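Local coordinates for protein shikimate 5-dehydrogenase (Mycobacterium fortuitum subsp. fortuitum DSM 46621, PDB 4XIJ) that probably catalyses the NADP-dependent interconversion of 3-dehydroshikimate and shikimate, a step of the chorismate pathway that leads to the aromatic amino acids, at residues L187-I201 and Y209-I223. Sequence-based numbering, arbitrary orientation. Where two conformers were deposited one is given.
Sequences LADAVASADAAVSTI and YADALARVPRVLDAI
A197 and S199 form four backbone hydrogen bonds with segment 209-223, three to strand 218-221 and one to A222 just beyond it. A197 N gives to R218 O and A197 O takes L220 N; two residues on, S199 N reaches L220 O at 2.8 Å, and S199 O takes A222 N. Both strands run the same way, their axes 14° apart. The same oxygens also take CA-H...O contacts: L220 O, for one, is met by V198 CA at 3.3 Å.

The apolar packing gathers on V191 and V216. V191 CG2 meets L213 CD2 at 3.8 Å, the two side chains crossing nearly at right angles, and both V191 methyls also lie against the backbone carbonyl oxygen of A212. V216 splits its branches: CG1, anti to the backbone N (chi1 179°), lies 3.5 Å from A196 C on the strand, while CG2 turns back to V191 CG1. Further out, L187 CD2 rests on A212 CB at 3.8 Å.

Two waters bridge the segments. One links V191 O with R215 O. The other accepts from S199 OG and donates to I201 O and to D221 OD1, the latter at 2.6 Å. D221 OD1 also receives I223 N from above the carboxylate plane, closing an Asx turn, while OD2 is hydrogen-bonded to OG1 of T229.

On its other edge, strand 196-199 pairs with strand 128-132, and helix 230-237 packs on S199, L213 and V219. The contact thus joins two neighbouring strands within the six-stranded parallel sheet of the Rossmann-type domain, consistent with the NADP-binding half of shikimate dehydrogenases.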
# COMPACT_ATOMS: atom_id res chain seq x y z
N LEU A 187 13.83 -5.03 21.84
CA LEU A 187 12.52 -5.30 21.21
C LEU A 187 11.40 -5.41 22.26
O LEU A 187 10.27 -4.93 22.05
CB LEU A 187 12.57 -6.57 20.34
CG LEU A 187 11.27 -7.00 19.63
CD1 LEU A 187 10.76 -5.89 18.65
CD2 LEU A 187 11.48 -8.32 18.91
N ALA A 188 11.68 -6.02 23.40
CA ALA A 188 10.61 -6.22 24.38
C ALA A 188 10.02 -4.89 24.83
O ALA A 188 8.80 -4.76 24.95
CB ALA A 188 11.13 -6.99 25.56
N ASP A 189 10.89 -3.92 25.09
CA ASP A 189 10.40 -2.61 25.50
C ASP A 189 9.62 -1.91 24.38
O ASP A 189 8.61 -1.25 24.66
CB ASP A 189 11.54 -1.70 25.95
CG ASP A 189 12.10 -2.06 27.32
OD1 ASP A 189 11.49 -2.89 28.04
OD2 ASP A 189 13.14 -1.47 27.69
N ALA A 190 10.07 -2.04 23.13
CA ALA A 190 9.34 -1.45 22.00
C ALA A 190 7.93 -2.06 21.90
O ALA A 190 6.94 -1.36 21.64
CB ALA A 190 10.09 -1.64 20.72
N VAL A 191 7.85 -3.38 22.08
CA VAL A 191 6.56 -4.04 22.00
C VAL A 191 5.68 -3.63 23.18
O VAL A 191 4.47 -3.38 23.02
CB VAL A 191 6.75 -5.58 21.95
CG1 VAL A 191 5.42 -6.30 22.20
CG2 VAL A 191 7.37 -5.96 20.59
N ALA A 192 6.28 -3.53 24.37
CA ALA A 192 5.49 -3.22 25.55
C ALA A 192 4.79 -1.86 25.46
O ALA A 192 3.68 -1.69 25.98
CB ALA A 192 6.34 -3.26 26.80
N SER A 193 5.42 -0.92 24.77
CA SER A 193 4.82 0.41 24.68
C SER A 193 4.13 0.65 23.34
O SER A 193 3.58 1.73 23.11
CB SER A 193 5.87 1.50 24.94
OG SER A 193 6.88 1.48 23.96
N ALA A 194 4.11 -0.36 22.48
CA ALA A 194 3.44 -0.19 21.17
C ALA A 194 1.93 -0.32 21.23
O ALA A 194 1.40 -1.19 21.91
CB ALA A 194 4.00 -1.20 20.16
N ASP A 195 1.25 0.51 20.44
CA ASP A 195 -0.22 0.37 20.23
C ASP A 195 -0.58 -0.43 18.99
O ASP A 195 -1.62 -1.06 18.94
CB ASP A 195 -0.84 1.75 20.17
CG ASP A 195 -0.55 2.53 21.45
OD1 ASP A 195 -0.87 2.01 22.55
OD2 ASP A 195 0.04 3.61 21.38
N ALA A 196 0.32 -0.44 18.03
CA ALA A 196 0.01 -1.09 16.75
C ALA A 196 1.31 -1.41 16.05
O ALA A 196 2.33 -0.80 16.35
CB ALA A 196 -0.85 -0.16 15.83
N ALA A 197 1.24 -2.32 15.09
CA ALA A 197 2.39 -2.59 14.20
C ALA A 197 1.93 -2.90 12.80
O ALA A 197 0.83 -3.44 12.63
CB ALA A 197 3.28 -3.76 14.70
N VAL A 198 2.79 -2.57 11.82
CA VAL A 198 2.62 -3.02 10.44
C VAL A 198 3.80 -3.91 10.15
O VAL A 198 4.93 -3.45 10.18
CB VAL A 198 2.61 -1.83 9.45
CG1 VAL A 198 2.40 -2.31 8.00
CG2 VAL A 198 1.53 -0.83 9.85
N SER A 199 3.55 -5.16 9.82
CA SER A 199 4.61 -6.09 9.50
C SER A 199 4.75 -6.26 8.00
O SER A 199 3.79 -6.65 7.30
CB SER A 199 4.33 -7.46 10.14
OG SER A 199 5.43 -8.31 9.87
N THR A 200 5.90 -5.90 7.46
CA THR A 200 6.13 -5.87 6.02
C THR A 200 6.97 -7.05 5.51
O THR A 200 7.24 -7.13 4.31
CB THR A 200 6.85 -4.55 5.59
OG1 THR A 200 8.20 -4.54 6.07
CG2 THR A 200 6.09 -3.32 6.11
N ILE A 201 7.35 -7.96 6.41
CA ILE A 201 8.28 -9.03 6.05
C ILE A 201 7.54 -10.36 5.80
O ILE A 201 6.38 -10.55 6.22
CB ILE A 201 9.36 -9.22 7.15
CG1 ILE A 201 8.75 -9.70 8.48
CG2 ILE A 201 10.17 -7.91 7.35
CD1 ILE A 201 9.86 -9.97 9.53
N TYR A 209 9.90 -14.17 15.23
CA TYR A 209 9.66 -13.13 16.22
C TYR A 209 8.22 -13.06 16.66
O TYR A 209 7.86 -12.14 17.38
CB TYR A 209 10.13 -11.77 15.68
CG TYR A 209 11.62 -11.82 15.46
CD1 TYR A 209 12.50 -11.75 16.54
CD2 TYR A 209 12.15 -11.97 14.20
CE1 TYR A 209 13.86 -11.87 16.35
CE2 TYR A 209 13.53 -12.09 14.01
CZ TYR A 209 14.36 -12.02 15.08
OH TYR A 209 15.72 -12.11 14.87
N ALA A 210 7.41 -14.06 16.28
CA ALA A 210 5.97 -13.97 16.56
C ALA A 210 5.66 -13.89 18.06
O ALA A 210 4.84 -13.08 18.48
CB ALA A 210 5.22 -15.15 15.96
N ASP A 211 6.31 -14.71 18.87
CA ASP A 211 6.07 -14.67 20.30
C ASP A 211 6.50 -13.33 20.90
O ASP A 211 5.83 -12.79 21.76
CB ASP A 211 6.80 -15.79 21.01
CG ASP A 211 6.13 -17.14 20.81
OD1 ASP A 211 5.00 -17.20 20.24
OD2 ASP A 211 6.74 -18.14 21.22
N ALA A 212 7.62 -12.80 20.43
CA ALA A 212 8.09 -11.50 20.92
C ALA A 212 7.17 -10.35 20.49
O ALA A 212 7.06 -9.37 21.20
CB ALA A 212 9.53 -11.25 20.44
N LEU A 213 6.50 -10.47 19.33
CA LEU A 213 5.60 -9.43 18.83
C LEU A 213 4.16 -9.64 19.28
O LEU A 213 3.30 -8.79 19.02
CB LEU A 213 5.65 -9.37 17.30
CG LEU A 213 6.99 -8.96 16.73
CD1 LEU A 213 7.00 -9.26 15.23
CD2 LEU A 213 7.19 -7.43 17.04
N ALA A 214 3.89 -10.75 19.94
CA ALA A 214 2.51 -11.14 20.28
C ALA A 214 1.75 -10.13 21.08
O ALA A 214 0.52 -10.05 20.94
CB ALA A 214 2.50 -12.47 21.03
N ARG A 215 2.45 -9.39 21.95
CA ARG A 215 1.76 -8.44 22.79
C ARG A 215 1.44 -7.10 22.15
O ARG A 215 0.82 -6.25 22.80
CB ARG A 215 2.55 -8.18 24.08
CG ARG A 215 2.36 -9.35 25.05
CD ARG A 215 3.20 -9.18 26.33
NE ARG A 215 2.83 -7.98 27.07
CZ ARG A 215 3.56 -7.44 28.03
NH1 ARG A 215 4.70 -8.02 28.41
NH2 ARG A 215 3.16 -6.32 28.63
N VAL A 216 1.80 -6.88 20.89
CA VAL A 216 1.33 -5.65 20.24
C VAL A 216 -0.19 -5.76 20.04
O VAL A 216 -0.63 -6.75 19.52
CB VAL A 216 2.02 -5.45 18.88
CG1 VAL A 216 1.49 -4.18 18.21
CG2 VAL A 216 3.60 -5.37 19.02
N PRO A 217 -0.97 -4.77 20.54
CA PRO A 217 -2.42 -5.01 20.59
C PRO A 217 -3.10 -5.19 19.24
O PRO A 217 -4.07 -5.93 19.17
CB PRO A 217 -2.93 -3.75 21.32
CG PRO A 217 -1.77 -3.33 22.17
CD PRO A 217 -0.55 -3.59 21.31
N ARG A 218 -2.65 -4.48 18.21
CA ARG A 218 -3.25 -4.53 16.88
C ARG A 218 -2.13 -4.62 15.88
O ARG A 218 -1.22 -3.79 15.86
CB ARG A 218 -4.13 -3.31 16.65
CG ARG A 218 -5.19 -3.23 17.72
CD ARG A 218 -6.18 -2.13 17.43
NE ARG A 218 -6.98 -2.37 16.22
CZ ARG A 218 -6.90 -1.64 15.11
NH1 ARG A 218 -6.05 -0.64 15.06
NH2 ARG A 218 -7.68 -1.93 14.07
N VAL A 219 -2.16 -5.63 15.04
CA VAL A 219 -1.11 -5.88 14.07
C VAL A 219 -1.70 -6.04 12.67
O VAL A 219 -2.56 -6.90 12.47
CB VAL A 219 -0.28 -7.14 14.45
CG1 VAL A 219 0.76 -7.41 13.35
CG2 VAL A 219 0.38 -6.90 15.83
N LEU A 220 -1.25 -5.19 11.75
CA LEU A 220 -1.53 -5.32 10.33
C LEU A 220 -0.37 -6.09 9.70
O LEU A 220 0.77 -5.62 9.71
CB LEU A 220 -1.71 -3.93 9.68
CG LEU A 220 -1.81 -3.93 8.16
CD1 LEU A 220 -3.06 -4.69 7.74
CD2 LEU A 220 -1.88 -2.46 7.70
N ASP A 221 -0.68 -7.30 9.23
CA ASP A 221 0.29 -8.14 8.57
C ASP A 221 0.08 -8.00 7.05
O ASP A 221 -1.01 -8.26 6.56
CB ASP A 221 0.08 -9.59 9.03
CG ASP A 221 1.17 -10.52 8.59
OD1 ASP A 221 2.05 -10.15 7.79
OD2 ASP A 221 1.20 -11.65 9.11
N ALA A 222 1.11 -7.58 6.33
CA ALA A 222 1.02 -7.44 4.88
C ALA A 222 0.76 -8.79 4.19
O ALA A 222 0.24 -8.83 3.07
CB ALA A 222 2.29 -6.82 4.33
N ILE A 223 1.14 -9.88 4.86
CA ILE A 223 0.93 -11.21 4.29
C ILE A 223 -0.52 -11.62 4.43
O ILE A 223 -1.18 -11.29 5.44
CB ILE A 223 1.85 -12.23 5.00
CG1 ILE A 223 3.31 -11.77 4.90
CG2 ILE A 223 1.63 -13.62 4.43
CD1 ILE A 223 3.80 -11.59 3.47
O HOH W 1 2.06 -4.20 24.33
O HOH W 2 4.65 -10.28 8.26